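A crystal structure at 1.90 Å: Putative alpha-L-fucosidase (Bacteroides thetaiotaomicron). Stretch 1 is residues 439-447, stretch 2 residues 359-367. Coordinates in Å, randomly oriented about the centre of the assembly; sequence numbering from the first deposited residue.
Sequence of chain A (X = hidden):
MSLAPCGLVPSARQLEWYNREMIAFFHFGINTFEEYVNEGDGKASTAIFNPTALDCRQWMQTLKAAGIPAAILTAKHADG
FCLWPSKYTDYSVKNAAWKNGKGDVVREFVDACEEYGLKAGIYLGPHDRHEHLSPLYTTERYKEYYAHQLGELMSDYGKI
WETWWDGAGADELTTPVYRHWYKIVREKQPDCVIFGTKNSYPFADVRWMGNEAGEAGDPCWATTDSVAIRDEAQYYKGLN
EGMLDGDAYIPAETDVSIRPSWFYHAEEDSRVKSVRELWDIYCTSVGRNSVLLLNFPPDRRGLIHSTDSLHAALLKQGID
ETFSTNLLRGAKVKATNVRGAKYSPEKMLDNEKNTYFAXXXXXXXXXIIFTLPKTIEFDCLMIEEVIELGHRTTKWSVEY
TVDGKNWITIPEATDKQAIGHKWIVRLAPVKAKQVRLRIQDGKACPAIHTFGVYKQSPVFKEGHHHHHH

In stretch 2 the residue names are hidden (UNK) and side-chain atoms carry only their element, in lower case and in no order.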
# COMPACT_ATOMS: atom_id res chain seq x y z
N ILE A 439 25.05 -2.42 -10.92
CA ILE A 439 24.96 -2.21 -9.46
C ILE A 439 26.18 -1.42 -9.11
O ILE A 439 27.31 -1.93 -9.17
CB ILE A 439 24.92 -3.55 -8.64
CG1 ILE A 439 23.75 -4.40 -9.07
CG2 ILE A 439 24.86 -3.30 -7.08
CD1 ILE A 439 22.51 -3.64 -9.26
N GLN A 440 25.96 -0.15 -8.82
CA GLN A 440 27.05 0.84 -8.70
C GLN A 440 27.54 1.15 -7.32
O GLN A 440 28.67 1.52 -7.12
CB GLN A 440 26.63 2.13 -9.40
CG GLN A 440 26.58 1.90 -10.87
CD GLN A 440 25.80 2.93 -11.62
OE1 GLN A 440 24.60 3.14 -11.39
NE2 GLN A 440 26.47 3.53 -12.60
N ASP A 441 26.68 0.96 -6.34
CA ASP A 441 27.02 1.25 -4.94
C ASP A 441 25.99 0.63 -4.03
O ASP A 441 24.84 0.33 -4.45
CB ASP A 441 27.08 2.76 -4.69
CG ASP A 441 27.95 3.13 -3.51
OD1 ASP A 441 28.63 2.28 -2.90
OD2 ASP A 441 27.94 4.31 -3.15
N GLY A 442 26.42 0.45 -2.79
CA GLY A 442 25.60 -0.17 -1.74
C GLY A 442 26.24 -0.24 -0.40
O GLY A 442 27.39 0.10 -0.26
N LYS A 443 25.45 -0.64 0.57
CA LYS A 443 25.90 -0.89 1.93
C LYS A 443 26.35 -2.35 2.09
O LYS A 443 27.05 -2.70 3.05
CB LYS A 443 24.77 -0.66 2.92
CG LYS A 443 24.31 0.76 2.96
CD LYS A 443 23.04 0.86 3.78
CE LYS A 443 23.31 0.64 5.26
NZ LYS A 443 22.09 0.33 6.02
N ALA A 444 25.93 -3.18 1.14
CA ALA A 444 26.35 -4.58 1.11
C ALA A 444 26.25 -5.20 -0.28
O ALA A 444 25.72 -4.62 -1.21
CB ALA A 444 25.59 -5.43 2.14
N CYS A 445 26.81 -6.39 -0.40
CA CYS A 445 26.81 -7.07 -1.70
C CYS A 445 25.35 -7.20 -2.14
O CYS A 445 24.50 -7.37 -1.31
CB CYS A 445 27.47 -8.44 -1.66
SG CYS A 445 26.74 -9.59 -0.56
N PRO A 446 25.08 -7.12 -3.43
CA PRO A 446 23.69 -7.20 -3.93
C PRO A 446 23.00 -8.52 -3.68
O PRO A 446 23.61 -9.58 -3.65
CB PRO A 446 23.84 -7.00 -5.43
CG PRO A 446 25.29 -7.15 -5.74
CD PRO A 446 26.07 -6.92 -4.50
N ALA A 447 21.69 -8.41 -3.52
CA ALA A 447 20.79 -9.57 -3.41
C ALA A 447 19.49 -9.25 -4.11
O ALA A 447 18.68 -8.49 -3.57
CB ALA A 447 20.54 -9.89 -1.94
N UNK A 359 26.01 -11.16 -4.89
CA UNK A 359 27.42 -10.87 -4.91
C UNK A 359 28.16 -11.42 -3.72
O UNK A 359 27.61 -12.08 -2.84
N UNK A 360 29.47 -11.27 -3.80
CA UNK A 360 30.37 -11.77 -2.78
C UNK A 360 30.41 -10.80 -1.60
O UNK A 360 30.28 -9.59 -1.77
c UNK A 360 33.26 -13.07 -5.07
c UNK A 360 31.79 -11.95 -3.37
n UNK A 360 34.50 -13.84 -7.04
c UNK A 360 33.26 -13.99 -6.27
c UNK A 360 31.85 -12.98 -4.47
N UNK A 361 30.62 -11.35 -0.41
CA UNK A 361 30.71 -10.56 0.82
C UNK A 361 31.67 -9.41 0.61
O UNK A 361 32.86 -9.59 0.24
c UNK A 361 31.17 -11.39 2.03
c UNK A 361 30.15 -12.40 2.52
o UNK A 361 30.57 -13.34 3.26
o UNK A 361 28.95 -12.29 2.21
N UNK A 362 31.15 -8.22 0.87
CA UNK A 362 31.94 -6.98 0.92
C UNK A 362 32.11 -6.30 -0.40
O UNK A 362 32.70 -5.24 -0.50
N UNK A 363 31.66 -6.96 -1.44
CA UNK A 363 31.70 -6.35 -2.74
C UNK A 363 30.28 -5.90 -3.15
O UNK A 363 29.43 -6.72 -3.44
o UNK A 363 34.34 -5.80 -5.03
o UNK A 363 32.58 -4.42 -5.35
c UNK A 363 32.22 -7.34 -3.75
c UNK A 363 32.19 -6.74 -5.10
c UNK A 363 33.10 -5.57 -5.19
N UNK A 364 30.09 -4.59 -3.19
CA UNK A 364 28.78 -3.95 -3.33
C UNK A 364 28.43 -3.66 -4.77
O UNK A 364 27.27 -3.39 -5.10
c UNK A 364 29.57 -1.52 -3.04
c UNK A 364 28.99 -2.89 -1.01
c UNK A 364 28.69 -2.63 -2.48
N UNK A 365 29.44 -3.74 -5.63
CA UNK A 365 29.28 -3.49 -7.09
C UNK A 365 29.16 -4.78 -7.90
O UNK A 365 29.77 -5.81 -7.56
c UNK A 365 31.40 1.10 -7.69
n UNK A 365 30.50 1.83 -8.79
c UNK A 365 30.42 -2.63 -7.67
c UNK A 365 30.61 -1.25 -7.05
c UNK A 365 31.67 -0.44 -7.77
N UNK A 366 28.33 -4.69 -8.93
CA UNK A 366 28.21 -5.71 -9.99
C UNK A 366 27.70 -5.19 -11.30
O UNK A 366 26.87 -4.26 -11.38
c UNK A 366 27.38 -6.88 -9.55
N UNK A 367 28.19 -5.82 -12.35
CA UNK A 367 27.76 -5.52 -13.71
C UNK A 367 27.29 -6.81 -14.34
O UNK A 367 28.04 -7.79 -14.34
c UNK A 367 28.91 -4.98 -14.55
o UNK A 367 30.38 -3.08 -14.60
c UNK A 367 29.23 -3.50 -14.27
o UNK A 367 28.37 -2.73 -13.77
O HOH W 1 28.37 -7.52 1.80
O HOH W 2 24.69 -3.48 -3.62
O HOH W 3 28.84 -1.38 -11.61

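Position 359 has no side-chain atoms. Its N donates a hydrogen bond to Pro446 O (3.1 Å), and a CB placed ideally here would lie 2.9 Å from Pro446 CD, a clash. The residue is Gly359, whose bareness lets the proline pack closely.

At 360 four carbons run in a row to a nitrogen, extended, the CA-to-CB bond pointing away from stretch 1: Lys360, an exposed chain suited to solvent. Its backbone does the contact work, with Lys360 O 3.0 Å from Cys445 CB.

Position 361 carries two carbons, the second bearing two oxygens; its CA-to-CB bond points away. This is Asp361. Its OD1 lies 4.5 Å from Cys445 SG and is hydrogen-bonded elsewhere in the structure; a short polar side chain suits this exposed turn.

Position 362 again lacks side-chain atoms, and its phi of 87°, expected at the third place of a type II turn starting at Lys360, favours glycine: Gly362. Its N donates to water 1 (3.0 Å), which also accepts from Cys445 N (2.9 Å).

Three carbons, the third with two oxygens, identify 363 as Glu363. Its N closes the turn on Lys360 O (3.0 Å), while its carboxylate curls back so that OE1 accepts from the backbone N of position 365 (3.2 Å). Its own O receives a CA-H...O contact from Cys445 CA (3.2 Å).

At 364 one carbon carries two more, a short branched apolar group: Val364. Its CG1 lies 3.5 Å from Gly442 O and 3.7 Å from Ala444 C, so the compact side chain fits against the bend of stretch 1. Water 2 links Val364 O (3.0 Å) to Ala444 O (2.9 Å).

Position 365 has four carbons in a row ending in nitrogen: Lys365. The chain is long enough to bring NZ to Gln440 O, a very short hydrogen bond at 2.5 Å, although the placement of that oxygen is less certain.

A single side-chain carbon marks 366 as Ala366. Its CB sits 4.2 Å from Ile439 CB and 4.4 Å from Pro446 CG, small enough for a buried place.

Position 367 shows two carbons, the second with two oxygens: Asp367. CB points away but the carboxylate end comes nearer; water 3 lies 2.6 Å from its OD1 and 2.9 Å from Ile439 O, so an acceptor suits this place.

Ile439 and Ala366 form an antiparallel pair, with Ala366 N hydrogen-bonded to Ile439 O (3.0 Å) and Ile439 N to Ala366 O (2.6 Å); Gly359 holds Pro446. Between them, Val364 and Cys445 pack closely. Waters 1 and 2 join backbone atoms.

Stretch 2 359-367: GKDGEVKAD
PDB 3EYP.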